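Local coordinates for ArtJ (Geobacillus stearothermophilus, PDB 2PVU), which binds arginine, lysine and histidine, probably delivering them to its partner ABC transporter for uptake into the cell, at residues A53-M58 with D196-N201; G47-F52 with F175-V180; P123-T128 with E224-I229; I87-L92 with S106-T111. All coordinates share one frame; numbering follows the deposited sequence. Where two conformers were deposited one is given.

Contact 1 of 4, residues A53-M58 with D196-N201. With LYS (lysine), chain E.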
# COMPACT_ATOMS: atom_id res chain seq x y z
N ALA A 53 -7.72 -1.84 -2.27
CA ALA A 53 -7.79 -2.24 -3.68
C ALA A 53 -6.97 -1.24 -4.51
O ALA A 53 -7.09 -0.03 -4.30
CB ALA A 53 -9.24 -2.28 -4.18
N PRO A 54 -6.21 -1.72 -5.51
CA PRO A 54 -6.18 -3.08 -6.07
C PRO A 54 -5.13 -4.02 -5.46
O PRO A 54 -4.96 -5.14 -5.95
CB PRO A 54 -5.79 -2.83 -7.52
CG PRO A 54 -4.81 -1.69 -7.43
CD PRO A 54 -5.32 -0.81 -6.26
N PHE A 55 -4.43 -3.57 -4.42
CA PHE A 55 -3.32 -4.37 -3.85
C PHE A 55 -3.80 -5.53 -2.99
O PHE A 55 -3.35 -6.68 -3.15
CB PHE A 55 -2.36 -3.43 -3.10
CG PHE A 55 -1.73 -2.42 -4.02
CD1 PHE A 55 -0.70 -2.83 -4.88
CD2 PHE A 55 -2.20 -1.11 -4.09
CE1 PHE A 55 -0.13 -1.93 -5.84
CE2 PHE A 55 -1.62 -0.18 -4.99
CZ PHE A 55 -0.60 -0.61 -5.89
N GLU A 56 -4.76 -5.25 -2.11
CA GLU A 56 -5.39 -6.32 -1.35
C GLU A 56 -6.74 -5.82 -0.88
O GLU A 56 -6.86 -4.71 -0.39
CB GLU A 56 -4.57 -6.72 -0.13
CG GLU A 56 -4.04 -5.55 0.75
CD GLU A 56 -2.72 -4.96 0.25
OE1 GLU A 56 -1.86 -5.75 -0.19
OE2 GLU A 56 -2.51 -3.72 0.34
N TYR A 57 -7.75 -6.64 -1.07
CA TYR A 57 -9.10 -6.27 -0.64
C TYR A 57 -9.89 -7.55 -0.52
O TYR A 57 -9.36 -8.62 -0.82
CB TYR A 57 -9.73 -5.27 -1.62
CG TYR A 57 -9.85 -5.73 -3.06
CD1 TYR A 57 -11.08 -6.16 -3.58
CD2 TYR A 57 -8.74 -5.70 -3.92
CE1 TYR A 57 -11.21 -6.55 -4.90
CE2 TYR A 57 -8.84 -6.09 -5.26
CZ TYR A 57 -10.08 -6.52 -5.74
OH TYR A 57 -10.22 -6.90 -7.05
N MET A 58 -11.12 -7.47 0.00
CA MET A 58 -11.94 -8.66 0.17
C MET A 58 -12.90 -8.77 -0.98
O MET A 58 -13.49 -7.79 -1.41
CB MET A 58 -12.74 -8.61 1.49
CG MET A 58 -11.89 -8.59 2.78
SD MET A 58 -10.91 -10.11 2.99
CE MET A 58 -10.15 -9.77 4.54
N ASP A 196 -2.48 6.57 -2.03
CA ASP A 196 -1.55 6.10 -3.06
C ASP A 196 -2.19 6.18 -4.43
O ASP A 196 -3.40 5.93 -4.57
CB ASP A 196 -1.12 4.66 -2.76
CG ASP A 196 -0.23 4.54 -1.51
OD1 ASP A 196 -0.45 5.30 -0.57
OD2 ASP A 196 0.66 3.67 -1.44
N ASN A 197 -1.36 6.48 -5.44
CA ASN A 197 -1.86 6.74 -6.78
C ASN A 197 -2.72 5.61 -7.36
O ASN A 197 -3.76 5.91 -7.94
CB ASN A 197 -0.73 7.11 -7.77
CG ASN A 197 0.25 5.96 -7.98
OD1 ASN A 197 0.90 5.52 -7.04
ND2 ASN A 197 0.32 5.47 -9.20
N ALA A 198 -2.29 4.34 -7.23
CA ALA A 198 -3.07 3.26 -7.92
C ALA A 198 -4.38 3.02 -7.21
O ALA A 198 -5.37 2.62 -7.83
CB ALA A 198 -2.23 1.95 -8.00
N VAL A 199 -4.40 3.28 -5.89
CA VAL A 199 -5.61 3.12 -5.09
C VAL A 199 -6.62 4.21 -5.46
O VAL A 199 -7.78 3.92 -5.75
CB VAL A 199 -5.30 3.15 -3.59
CG1 VAL A 199 -6.59 3.18 -2.78
CG2 VAL A 199 -4.46 1.90 -3.24
N ALA A 200 -6.18 5.46 -5.48
CA ALA A 200 -7.07 6.57 -5.91
C ALA A 200 -7.57 6.39 -7.34
O ALA A 200 -8.76 6.51 -7.64
CB ALA A 200 -6.38 7.92 -5.76
N ASN A 201 -6.64 6.08 -8.25
CA ASN A 201 -6.98 5.92 -9.65
C ASN A 201 -7.98 4.81 -9.89
O ASN A 201 -8.92 4.98 -10.69
CB ASN A 201 -5.72 5.69 -10.49
CG ASN A 201 -4.94 6.97 -10.73
OD1 ASN A 201 -5.51 8.07 -10.78
ND2 ASN A 201 -3.65 6.83 -10.92
N LYS E . 2.10 3.16 0.88
CA LYS E . 1.59 3.98 2.03
C LYS E . 2.38 3.62 3.30
O LYS E . 2.22 4.26 4.33
CB LYS E . 0.11 3.69 2.27
CG LYS E . -0.15 2.19 2.56
CD LYS E . -1.50 1.98 3.27
CE LYS E . -1.96 0.54 3.07
NZ LYS E . -3.22 0.23 3.94
OXT LYS E . 3.19 2.66 3.31
O HOH W 1 -9.04 1.60 -5.07
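Phe55 and Pro54 press against Ala198 and Val199 where the two lobes of a family 3 solute-binding fold close over bound lysine: a loop of one lobe meets the first turn of helix 197-206 of the other. The tight part centres on one methyl. Val199 CG2 reaches the edge of the Phe55 ring, near its plane, 3.9 Å from CD2, and also lies 3.4 Å from Ala53 O. Val199 holds CG1 anti to its backbone N (chi1 172°), which swings CG2 back beside that N and out to the loop. Further along the ring, Ala198 CB comes obliquely to within 3.7 Å of Phe55 CZ. Pro54, preceded by a cis peptide bond, adds its CD, 4.1 Å from Val199 CG2.

At the N-cap position, where its side chain makes no capping bond, Asp196 turns to the ligand: OD2 accepts the lysine alpha-amino N at 2.8 Å and bonds Tyr226 OH, while OD1 is held by Gln129. An alanine here would take away the carboxylate, which is likely to leave the ligand's alpha-amino group without this negative mate and Tyr226 OH free to turn.

The looser side lies by the partly exposed Ala53. No direct hydrogen bond joins the segments; a water instead donates to both backbones, 2.7 Å from Ala53 O and 2.7 Å from Val199 O.

Contact 2 of 4, residues G47-F52 with F175-V180. With LYS (lysine), chain E.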
# COMPACT_ATOMS: atom_id res chain seq x y z
N GLY A 47 0.90 -11.10 7.28
CA GLY A 47 -0.21 -10.17 7.54
C GLY A 47 -0.43 -9.12 6.47
O GLY A 47 0.50 -8.75 5.74
N THR A 48 -1.65 -8.59 6.42
CA THR A 48 -2.02 -7.55 5.46
C THR A 48 -3.23 -6.79 5.99
O THR A 48 -3.91 -7.23 6.94
CB THR A 48 -2.33 -8.15 4.06
OG1 THR A 48 -2.34 -7.12 3.05
CG2 THR A 48 -3.69 -8.93 4.03
N ASP A 49 -3.47 -5.62 5.38
CA ASP A 49 -4.65 -4.77 5.67
C ASP A 49 -5.50 -4.87 4.44
O ASP A 49 -5.29 -4.08 3.50
CB ASP A 49 -4.19 -3.32 5.92
CG ASP A 49 -5.33 -2.30 5.88
OD1 ASP A 49 -6.45 -2.70 6.32
OD2 ASP A 49 -5.11 -1.15 5.42
N ALA A 50 -6.42 -5.87 4.36
CA ALA A 50 -7.10 -6.07 3.07
C ALA A 50 -8.26 -5.11 2.91
O ALA A 50 -9.42 -5.55 2.88
CB ALA A 50 -7.60 -7.50 2.90
N ALA A 51 -7.94 -3.83 2.78
CA ALA A 51 -8.91 -2.76 2.52
C ALA A 51 -8.23 -1.72 1.65
O ALA A 51 -8.26 -0.49 1.98
CB ALA A 51 -9.42 -2.15 3.87
N PHE A 52 -7.57 -2.17 0.57
CA PHE A 52 -6.62 -1.30 -0.18
C PHE A 52 -6.55 -1.80 -1.64
O PHE A 52 -5.47 -2.14 -2.18
CB PHE A 52 -5.24 -1.34 0.51
CG PHE A 52 -4.38 -0.12 0.27
CD1 PHE A 52 -3.15 -0.25 -0.37
CD2 PHE A 52 -4.81 1.16 0.68
CE1 PHE A 52 -2.32 0.87 -0.59
CE2 PHE A 52 -4.00 2.29 0.47
CZ PHE A 52 -2.74 2.14 -0.17
N PHE A 175 -7.84 7.69 9.84
CA PHE A 175 -8.76 6.54 9.86
C PHE A 175 -8.00 5.22 9.82
O PHE A 175 -6.89 5.16 9.30
CB PHE A 175 -9.74 6.65 8.69
CG PHE A 175 -10.46 7.98 8.69
CD1 PHE A 175 -11.48 8.22 9.59
CD2 PHE A 175 -10.01 9.01 7.89
CE1 PHE A 175 -12.12 9.45 9.61
CE2 PHE A 175 -10.63 10.26 7.91
CZ PHE A 175 -11.68 10.47 8.80
N GLU A 176 -8.60 4.16 10.36
CA GLU A 176 -7.87 2.88 10.45
C GLU A 176 -7.76 2.17 9.10
O GLU A 176 -6.86 1.33 8.93
CB GLU A 176 -8.53 1.95 11.51
CG GLU A 176 -7.84 0.60 11.69
CD GLU A 176 -6.37 0.70 12.01
OE1 GLU A 176 -5.90 1.69 12.64
OE2 GLU A 176 -5.67 -0.28 11.64
N THR A 177 -8.65 2.50 8.16
CA THR A 177 -8.52 2.03 6.75
C THR A 177 -8.60 3.20 5.79
O THR A 177 -9.26 4.23 6.08
CB THR A 177 -9.60 1.02 6.37
OG1 THR A 177 -10.90 1.63 6.47
CG2 THR A 177 -9.56 -0.21 7.28
N THR A 178 -7.98 3.02 4.62
CA THR A 178 -8.19 3.98 3.52
C THR A 178 -9.65 3.95 3.05
O THR A 178 -10.18 4.98 2.61
CB THR A 178 -7.22 3.64 2.38
OG1 THR A 178 -5.93 3.76 2.93
CG2 THR A 178 -7.37 4.60 1.13
N VAL A 179 -10.32 2.80 3.17
CA VAL A 179 -11.73 2.70 2.79
C VAL A 179 -12.57 3.76 3.54
O VAL A 179 -13.35 4.50 2.93
CB VAL A 179 -12.32 1.29 3.09
CG1 VAL A 179 -13.87 1.32 3.00
CG2 VAL A 179 -11.75 0.27 2.09
N VAL A 180 -12.40 3.82 4.85
CA VAL A 180 -13.12 4.81 5.69
C VAL A 180 -12.72 6.27 5.39
O VAL A 180 -13.59 7.15 5.39
CB VAL A 180 -13.00 4.48 7.18
CG1 VAL A 180 -13.55 5.65 8.05
CG2 VAL A 180 -13.75 3.18 7.48
N LYS E . 2.10 3.16 0.88
CA LYS E . 1.59 3.98 2.03
C LYS E . 2.38 3.62 3.30
O LYS E . 2.22 4.26 4.33
CB LYS E . 0.11 3.69 2.27
CG LYS E . -0.15 2.19 2.56
CD LYS E . -1.50 1.98 3.27
CE LYS E . -1.96 0.54 3.07
NZ LYS E . -3.22 0.23 3.94
OXT LYS E . 3.19 2.66 3.31
O HOH W 2 -6.77 0.52 3.98
O HOH W 3 -6.73 -1.55 8.73
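Asp49 OD2 is gripped from several sides: the lysine ligand's NZ lies 2.8 Å from it, Gln153 NE2 bonds it, and a water sits 2.8 Å away. That water also lies by Ala51 O and accepts from Thr178 N at 2.9 Å, so it ties the loop to the first turn of helix 178-186. Asp49 OD1 has a second water, which stands close to Glu176 O as well. With these groups around it the carboxylate is probably charged, a suitable mate for a basic ligand's ammonium.

Phe52 brings the aromatic part. Lysine CE rides over the centre of the ring, 3.5 Å above its plane, while Thr178 meets the ring edge, its OG1 3.5 Å from Phe52 CE2; that hydroxyl is engaged by Gln153 OE1. The apolar part rests on Ala51, whose CB touches two methyls, Val179 CG2 at 3.8 Å and Thr177 CG2 at 3.9 Å. Thr177 is the N-cap of the helix. Its OG1 stands between the backbone N and carbonyl carbon (chi1 62°) and accepts from Val180 N at an angle of 165°, which leaves CG2 to face Ala51.

The contact spans the ligand cleft: the loop after strand 44-48, in the parallel sheet of one lobe, meets the start of helix 178-186 in the other, with Thr195 of strand 192-196 touching both Phe52 and Thr178.

Contact 3 of 4, residues P123-T128 with E224-I229. With SO4 (sulfate ion), chain C.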
# COMPACT_ATOMS: atom_id res chain seq x y z
N PRO A 123 12.60 -3.48 -3.63
CA PRO A 123 11.28 -2.91 -4.01
C PRO A 123 10.57 -3.73 -5.05
O PRO A 123 11.20 -4.35 -5.91
CB PRO A 123 11.62 -1.54 -4.58
CG PRO A 123 13.08 -1.40 -4.63
CD PRO A 123 13.74 -2.59 -3.95
N TYR A 124 9.25 -3.73 -5.00
CA TYR A 124 8.49 -4.44 -6.03
C TYR A 124 7.46 -3.57 -6.73
O TYR A 124 6.70 -4.06 -7.56
CB TYR A 124 7.80 -5.70 -5.42
CG TYR A 124 6.62 -5.40 -4.47
CD1 TYR A 124 5.35 -5.07 -4.96
CD2 TYR A 124 6.80 -5.44 -3.09
CE1 TYR A 124 4.24 -4.78 -4.09
CE2 TYR A 124 5.72 -5.14 -2.20
CZ TYR A 124 4.47 -4.82 -2.68
OH TYR A 124 3.44 -4.55 -1.80
N PHE A 125 7.39 -2.28 -6.41
CA PHE A 125 6.37 -1.39 -7.05
C PHE A 125 6.83 0.03 -6.81
O PHE A 125 7.47 0.30 -5.81
CB PHE A 125 5.01 -1.60 -6.36
CG PHE A 125 3.83 -1.34 -7.26
CD1 PHE A 125 3.37 -2.34 -8.11
CD2 PHE A 125 3.20 -0.09 -7.26
CE1 PHE A 125 2.25 -2.09 -8.97
CE2 PHE A 125 2.09 0.16 -8.10
CZ PHE A 125 1.63 -0.86 -8.96
N GLU A 126 6.50 0.95 -7.73
CA GLU A 126 6.75 2.38 -7.48
C GLU A 126 5.43 3.11 -7.49
O GLU A 126 4.53 2.82 -8.32
CB GLU A 126 7.73 3.02 -8.48
CG GLU A 126 8.16 4.46 -8.04
CD GLU A 126 9.07 5.19 -9.04
OE1 GLU A 126 9.36 4.64 -10.12
OE2 GLU A 126 9.50 6.33 -8.74
N ALA A 127 5.30 4.04 -6.56
CA ALA A 127 4.04 4.76 -6.35
C ALA A 127 4.29 6.20 -5.92
O ALA A 127 5.42 6.61 -5.72
CB ALA A 127 3.23 4.01 -5.25
N THR A 128 3.19 6.97 -5.76
CA THR A 128 3.31 8.29 -5.20
C THR A 128 1.97 8.59 -4.51
O THR A 128 0.95 8.00 -4.85
CB THR A 128 3.60 9.36 -6.29
OG1 THR A 128 3.71 10.65 -5.68
CG2 THR A 128 2.50 9.40 -7.35
N GLU A 224 7.81 6.84 -4.24
CA GLU A 224 7.76 5.85 -3.14
C GLU A 224 7.92 4.48 -3.74
O GLU A 224 7.42 4.24 -4.85
CB GLU A 224 6.38 5.91 -2.42
CG GLU A 224 6.23 7.20 -1.60
CD GLU A 224 4.94 7.28 -0.79
OE1 GLU A 224 4.48 6.29 -0.17
OE2 GLU A 224 4.35 8.38 -0.79
N TYR A 225 8.58 3.56 -3.00
CA TYR A 225 8.71 2.17 -3.50
C TYR A 225 8.12 1.23 -2.49
O TYR A 225 8.44 1.38 -1.33
CB TYR A 225 10.20 1.86 -3.70
CG TYR A 225 10.77 2.72 -4.81
CD1 TYR A 225 10.77 2.28 -6.12
CD2 TYR A 225 11.27 4.01 -4.53
CE1 TYR A 225 11.30 3.07 -7.16
CE2 TYR A 225 11.79 4.82 -5.55
CZ TYR A 225 11.78 4.33 -6.86
OH TYR A 225 12.31 5.10 -7.88
N TYR A 226 7.29 0.25 -2.91
CA TYR A 226 6.74 -0.70 -1.94
C TYR A 226 7.72 -1.85 -1.72
O TYR A 226 8.43 -2.23 -2.67
CB TYR A 226 5.45 -1.34 -2.45
CG TYR A 226 4.32 -0.39 -2.67
CD1 TYR A 226 4.31 0.89 -2.09
CD2 TYR A 226 3.22 -0.82 -3.39
CE1 TYR A 226 3.22 1.76 -2.30
CE2 TYR A 226 2.11 0.01 -3.57
CZ TYR A 226 2.13 1.28 -3.08
OH TYR A 226 1.01 2.05 -3.32
N GLY A 227 7.79 -2.34 -0.49
CA GLY A 227 8.57 -3.55 -0.16
C GLY A 227 7.69 -4.49 0.68
O GLY A 227 6.74 -4.05 1.34
N MET A 228 7.98 -5.79 0.61
CA MET A 228 7.45 -6.73 1.60
C MET A 228 8.21 -6.40 2.89
O MET A 228 9.30 -5.86 2.81
CB MET A 228 7.69 -8.16 1.12
CG MET A 228 6.63 -8.55 0.06
SD MET A 228 7.11 -9.99 -0.87
CE MET A 228 8.19 -9.32 -2.11
N ILE A 229 7.62 -6.64 4.05
CA ILE A 229 8.22 -6.19 5.32
C ILE A 229 8.37 -7.37 6.29
O ILE A 229 7.64 -8.35 6.20
CB ILE A 229 7.35 -5.08 5.93
CG1 ILE A 229 8.04 -4.42 7.13
CG2 ILE A 229 5.98 -5.67 6.40
CD1 ILE A 229 7.30 -3.20 7.64
S SO4 C . 5.70 -0.18 -11.91
O1 SO4 C . 4.50 -1.00 -11.92
O2 SO4 C . 5.35 0.94 -10.97
O3 SO4 C . 5.92 0.25 -13.32
O4 SO4 C . 6.83 -1.01 -11.41
O HOH W 4 3.90 -4.29 0.86
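Residues 125-127 and 224-226 run antiparallel, with Ala127 and Glu224 a hydrogen-bonded pair joined both ways and Glu126 opposite Tyr225 a non-hydrogen-bonded one. Beyond these pairs Tyr124 N gives to Tyr226 O at 2.9 Å.

On the face of Glu126 and Tyr225, one of two glutamate conformers lies extended alongside the tyrosine, its CG 3.5 Å above the ring and toward the rim; this CH-pi contact is tentative, since the other conformer may differ. The other face is aromatic. Phe125 and Tyr226 point the same way with planes 13° apart but slid so far that the rings barely overlap. Ala127 CB fills in beside the phenol, 3.7 Å from Tyr226 CZ. Tyr124 CG stands between its backbone N and carbonyl carbon (chi1 71°), which turns one face of the ring to Tyr226 CB. Tyr124 OH bonds Asp67 and takes a water at 2.7 Å, which also donates to Gly227 O.

These neighbouring strands, 125-134 and 224-231, are consistent with the paired crossovers that link the lobes in this family: strand 192-196 flanks the first, strand 118-120 the second, and helices 66-78 and 237-249 pack on Tyr124.

Contact 4 of 4, residues I87-L92 with S106-T111. With LYS (lysine), chain E.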
# COMPACT_ATOMS: atom_id res chain seq x y z
N ILE A 87 -5.14 -8.73 9.03
CA ILE A 87 -5.11 -8.32 10.41
C ILE A 87 -5.29 -6.84 10.66
O ILE A 87 -5.45 -6.42 11.82
CB ILE A 87 -3.88 -8.85 11.15
CG1 ILE A 87 -2.60 -8.45 10.43
CG2 ILE A 87 -4.01 -10.38 11.32
CD1 ILE A 87 -1.32 -8.77 11.25
N GLY A 88 -5.28 -6.04 9.59
CA GLY A 88 -5.52 -4.61 9.79
C GLY A 88 -4.17 -3.90 9.90
O GLY A 88 -3.14 -4.53 10.14
N TRP A 89 -4.17 -2.59 9.70
CA TRP A 89 -2.94 -1.86 9.40
C TRP A 89 -2.13 -1.67 10.69
O TRP A 89 -0.93 -2.02 10.76
CB TRP A 89 -3.35 -0.51 8.80
CG TRP A 89 -2.21 0.43 8.44
CD1 TRP A 89 -1.90 1.65 9.05
CD2 TRP A 89 -1.24 0.23 7.43
NE1 TRP A 89 -0.82 2.23 8.43
CE2 TRP A 89 -0.38 1.36 7.44
CE3 TRP A 89 -0.99 -0.81 6.50
CZ2 TRP A 89 0.70 1.49 6.53
CZ3 TRP A 89 0.09 -0.67 5.57
CH2 TRP A 89 0.91 0.46 5.59
N ASP A 90 -2.74 -1.05 11.69
CA ASP A 90 -1.96 -0.80 12.89
C ASP A 90 -1.57 -2.12 13.60
O ASP A 90 -0.42 -2.29 14.07
CB ASP A 90 -2.65 0.23 13.80
CG ASP A 90 -2.52 1.65 13.23
OD1 ASP A 90 -1.38 2.18 13.15
OD2 ASP A 90 -3.54 2.23 12.82
N PRO A 91 -2.52 -3.07 13.67
CA PRO A 91 -2.13 -4.41 14.17
C PRO A 91 -1.01 -5.06 13.43
O PRO A 91 -0.24 -5.78 14.06
CB PRO A 91 -3.41 -5.23 14.02
CG PRO A 91 -4.53 -4.15 14.28
CD PRO A 91 -3.97 -2.97 13.45
N LEU A 92 -0.93 -4.85 12.11
CA LEU A 92 0.12 -5.48 11.28
C LEU A 92 1.50 -5.05 11.82
O LEU A 92 2.40 -5.90 12.03
CB LEU A 92 -0.05 -5.12 9.81
CG LEU A 92 1.12 -5.48 8.87
CD1 LEU A 92 1.40 -6.99 8.97
CD2 LEU A 92 0.79 -5.05 7.43
N SER A 106 1.38 -5.27 1.96
CA SER A 106 0.19 -4.43 2.20
C SER A 106 0.38 -3.02 1.60
O SER A 106 0.01 -2.03 2.26
CB SER A 106 -0.09 -4.35 3.72
OG SER A 106 -1.42 -3.95 4.07
N GLY A 107 0.98 -2.94 0.40
CA GLY A 107 1.18 -1.63 -0.29
C GLY A 107 2.06 -0.77 0.61
O GLY A 107 1.86 0.43 0.70
N ILE A 108 3.05 -1.38 1.24
CA ILE A 108 3.91 -0.67 2.25
C ILE A 108 5.12 0.02 1.67
O ILE A 108 6.03 -0.65 1.18
CB ILE A 108 4.44 -1.64 3.35
CG1 ILE A 108 3.25 -2.43 3.93
CG2 ILE A 108 5.20 -0.80 4.48
CD1 ILE A 108 3.69 -3.75 4.71
N THR A 109 5.17 1.33 1.80
CA THR A 109 6.31 2.11 1.33
C THR A 109 7.53 1.84 2.19
O THR A 109 7.47 1.86 3.42
CB THR A 109 5.99 3.61 1.32
OG1 THR A 109 4.86 3.85 0.45
CG2 THR A 109 7.19 4.44 0.85
N ILE A 110 8.64 1.55 1.53
CA ILE A 110 9.93 1.45 2.23
C ILE A 110 10.33 2.86 2.68
O ILE A 110 10.43 3.76 1.84
CB ILE A 110 11.03 0.94 1.24
CG1 ILE A 110 10.67 -0.43 0.69
CG2 ILE A 110 12.44 0.96 1.92
CD1 ILE A 110 11.50 -0.89 -0.55
N THR A 111 10.61 3.08 3.97
CA THR A 111 11.10 4.41 4.42
C THR A 111 12.21 4.27 5.42
O THR A 111 12.34 3.23 6.07
CB THR A 111 10.01 5.30 5.10
OG1 THR A 111 9.61 4.69 6.33
CG2 THR A 111 8.81 5.47 4.18
N LYS E . 2.10 3.16 0.88
CA LYS E . 1.59 3.98 2.03
C LYS E . 2.38 3.62 3.30
O LYS E . 2.22 4.26 4.33
CB LYS E . 0.11 3.69 2.27
CG LYS E . -0.15 2.19 2.56
CD LYS E . -1.50 1.98 3.27
CE LYS E . -1.96 0.54 3.07
NZ LYS E . -3.22 0.23 3.94
OXT LYS E . 3.19 2.66 3.31
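Trp89 and Ser106 meet at the floor of the lysine pocket, the indole stretching from the first turn of helix 89-98 toward the loop that follows strand 103-104. From CB the side chain leaves with CG anti to the backbone N (chi1 179°), which carries the indole to the ligand. On the five-membered side NE1 donates to Ala155 O, a bond that fixes the turn of the ring. CE3 is next, 3.6 Å from lysine NZ, which hovers above the plane toward the rim. At CZ3 lysine CE is 3.5 Å away over the face, and Ser106 O approaches obliquely at 3.6 Å. CH2 at the far end lies 3.6 Å from lysine CG. Phe52 covers the opposite side of the ligand's chain, so two aromatic faces sandwich the methylenes. A serine in place of Trp89 would probably open a gap under these methylenes and leave the ligand's chain free to swing.

Ser106 OG stands at the indole's edge, in its plane, and accepts from Asp49 N. Leu92 CD2 touches Ser106 CB at 3.9 Å, and Ile108 CG1 touches CZ3.

The same loop grips the ligand's other end: lysine N gives to Gly107 O at 2.7 Å and to Thr109 OG1, while Thr109 N donates to lysine OXT at 2.8 Å and 169°. Backbone and side-chain groups together read the alpha-amino and carboxylate parts common to all amino acids; aromatic faces along the chain, with Asp49 at NZ, probably suit basic side chains.

In the fold
Contacts 1 and 2 both bridge the cleft between the lobes; contact 4 lies within one lobe, and contact 3 pairs the strands that probably link the two. Contacts 1, 3 and 4 are buried, contact 2 only partly so. Chemistry follows place: contacts 1, 2 and 4 have no hydrogen bond straight across, but waters bridge the two that span the cleft, while contact 4 is mainly van der Waals contact beside the ligand. Contact 3 alone is a backbone ladder, flanked by aromatic rings. Phe52 of contact 2 packs on Val199 of contact 1, and Glu224 and Thr109 join contacts 3 and 4 through a side-chain hydrogen bond.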